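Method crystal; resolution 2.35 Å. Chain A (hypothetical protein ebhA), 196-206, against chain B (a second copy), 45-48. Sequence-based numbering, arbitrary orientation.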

# COMPACT_ATOMS: atom_id res chain seq x y z
N ALA A 196 8.96 -10.01 36.02
CA ALA A 196 9.52 -11.12 36.77
C ALA A 196 9.93 -10.72 38.19
O ALA A 196 9.94 -11.56 39.09
CB ALA A 196 10.70 -11.72 36.01
N LEU A 197 10.29 -9.45 38.38
CA LEU A 197 10.70 -8.96 39.70
C LEU A 197 9.73 -9.50 40.75
O LEU A 197 8.53 -9.31 40.63
CB LEU A 197 10.70 -7.43 39.74
CG LEU A 197 11.94 -6.66 39.24
CD1 LEU A 197 13.08 -7.62 38.91
CD2 LEU A 197 11.55 -5.84 38.03
N ASN A 198 10.26 -10.16 41.78
CA ASN A 198 9.41 -10.76 42.80
C ASN A 198 9.69 -10.33 44.24
O ASN A 198 9.38 -11.07 45.18
CB ASN A 198 9.51 -12.29 42.69
CG ASN A 198 10.92 -12.80 42.92
OD1 ASN A 198 11.90 -12.08 42.70
ND2 ASN A 198 11.04 -14.06 43.34
N GLY A 199 10.25 -9.14 44.41
CA GLY A 199 10.54 -8.66 45.75
C GLY A 199 9.29 -8.67 46.61
O GLY A 199 9.34 -8.99 47.80
N ALA A 200 8.16 -8.31 46.01
CA ALA A 200 6.89 -8.27 46.72
C ALA A 200 6.55 -9.64 47.28
O ALA A 200 6.13 -9.77 48.43
CB ALA A 200 5.79 -7.80 45.79
N GLU A 201 6.72 -10.67 46.45
CA GLU A 201 6.43 -12.04 46.87
C GLU A 201 7.45 -12.58 47.86
O GLU A 201 7.09 -13.31 48.78
CB GLU A 201 6.35 -12.97 45.66
CG GLU A 201 5.14 -12.72 44.78
CD GLU A 201 5.43 -11.83 43.59
OE1 GLU A 201 6.20 -10.85 43.74
OE2 GLU A 201 4.88 -12.09 42.51
N ASN A 202 8.72 -12.24 47.68
CA ASN A 202 9.75 -12.71 48.61
C ASN A 202 9.51 -12.17 50.02
O ASN A 202 9.79 -12.85 51.02
CB ASN A 202 11.14 -12.29 48.14
CG ASN A 202 11.64 -13.13 46.98
OD1 ASN A 202 11.18 -14.26 46.77
ND2 ASN A 202 12.59 -12.59 46.23
N LEU A 203 8.99 -10.95 50.11
CA LEU A 203 8.72 -10.32 51.40
C LEU A 203 7.55 -11.00 52.11
O LEU A 203 7.58 -11.20 53.33
CB LEU A 203 8.42 -8.83 51.22
CG LEU A 203 8.03 -8.08 52.49
CD1 LEU A 203 9.16 -8.17 53.51
CD2 LEU A 203 7.73 -6.62 52.14
N ARG A 204 6.52 -11.34 51.35
CA ARG A 204 5.34 -12.00 51.92
C ARG A 204 5.75 -13.36 52.48
O ARG A 204 5.38 -13.72 53.60
CB ARG A 204 4.27 -12.18 50.84
CG ARG A 204 2.88 -12.49 51.38
CD ARG A 204 2.04 -11.23 51.59
NE ARG A 204 2.02 -10.76 52.98
CZ ARG A 204 2.78 -9.79 53.47
NH1 ARG A 204 3.64 -9.14 52.68
NH2 ARG A 204 2.68 -9.44 54.74
N ASN A 205 6.53 -14.12 51.71
CA ASN A 205 7.00 -15.44 52.15
C ASN A 205 7.98 -15.28 53.30
O ASN A 205 8.00 -16.07 54.24
CB ASN A 205 7.68 -16.18 50.99
CG ASN A 205 6.70 -16.57 49.90
OD1 ASN A 205 5.68 -17.21 50.17
ND2 ASN A 205 7.01 -16.20 48.66
N ALA A 206 8.80 -14.24 53.23
CA ALA A 206 9.79 -13.97 54.27
C ALA A 206 9.10 -13.74 55.61
O ALA A 206 9.51 -14.28 56.63
CB ALA A 206 10.61 -12.76 53.90
N ASN B 45 4.94 -16.85 36.38
CA ASN B 45 6.14 -17.60 36.72
C ASN B 45 6.75 -17.25 38.07
O ASN B 45 7.42 -18.07 38.68
CB ASN B 45 7.18 -17.40 35.62
CG ASN B 45 7.89 -18.68 35.24
OD1 ASN B 45 7.26 -19.65 34.81
ND2 ASN B 45 9.22 -18.69 35.39
N LYS B 46 6.53 -16.02 38.52
CA LYS B 46 7.07 -15.54 39.80
C LYS B 46 6.23 -15.95 41.00
O LYS B 46 6.57 -15.61 42.14
CB LYS B 46 7.19 -14.02 39.77
CG LYS B 46 5.98 -13.38 39.13
CD LYS B 46 5.55 -12.09 39.80
CE LYS B 46 6.50 -10.94 39.52
NZ LYS B 46 5.92 -9.64 39.97
N GLN B 47 5.14 -16.67 40.76
CA GLN B 47 4.26 -17.09 41.84
C GLN B 47 4.77 -18.32 42.59
O GLN B 47 5.45 -19.18 42.02
CB GLN B 47 2.85 -17.35 41.31
CG GLN B 47 1.82 -16.37 41.83
CD GLN B 47 2.21 -14.93 41.57
OE1 GLN B 47 2.16 -14.08 42.46
NE2 GLN B 47 2.60 -14.65 40.33
N THR B 48 4.44 -18.41 43.87
CA THR B 48 4.85 -19.52 44.72
C THR B 48 3.66 -20.16 45.42
O THR B 48 2.59 -19.56 45.50
CB THR B 48 5.87 -19.06 45.78
OG1 THR B 48 5.29 -18.02 46.58
CG2 THR B 48 7.14 -18.54 45.12
O HOH W 1 8.66 -15.42 43.64

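Lys B46 is the centre of this contact: it is buried and contributes 106 Å² of the 316 Å² covered on the two sides together. Its CA-to-CB bond points toward chain A, and the long side chain runs past Asn A198, where the two CB atoms lie 4.1 Å apart, to bring its ammonium to the loop preceding the helix. There Lys B46 NZ donates a weak hydrogen bond to Leu A197 O at 2.7 Å, satisfying a carbonyl outside the helical ladder. The same ammonium forms a long salt bridge, NZ to Glu A201 OE2, at 3.7 Å; both acceptor positions are less certain in the model, so these distances carry some latitude. Glu A201, with chi1 at -69° and its CA-to-CB bond toward chain B, suits this site by supplying a negative charge to a buried lysine.

The carbonyl of Lys B46 is satisfied through water 1, which donates to Lys B46 O at 2.6 Å and accepts from Asn A198 ND2 at 2.8 Å. One turn beyond Glu A201, exposed Asn A205 repeats its m rotamer and donates from ND2 to Thr B48 OG1 at 3.3 Å, with an N-H...acceptor angle of 152°. Its backbone N bonds to Glu A201 O at 3.1 Å as part of the helix, while its CA-to-CB bond, directed toward chain B, brings ND2 to Thr B48.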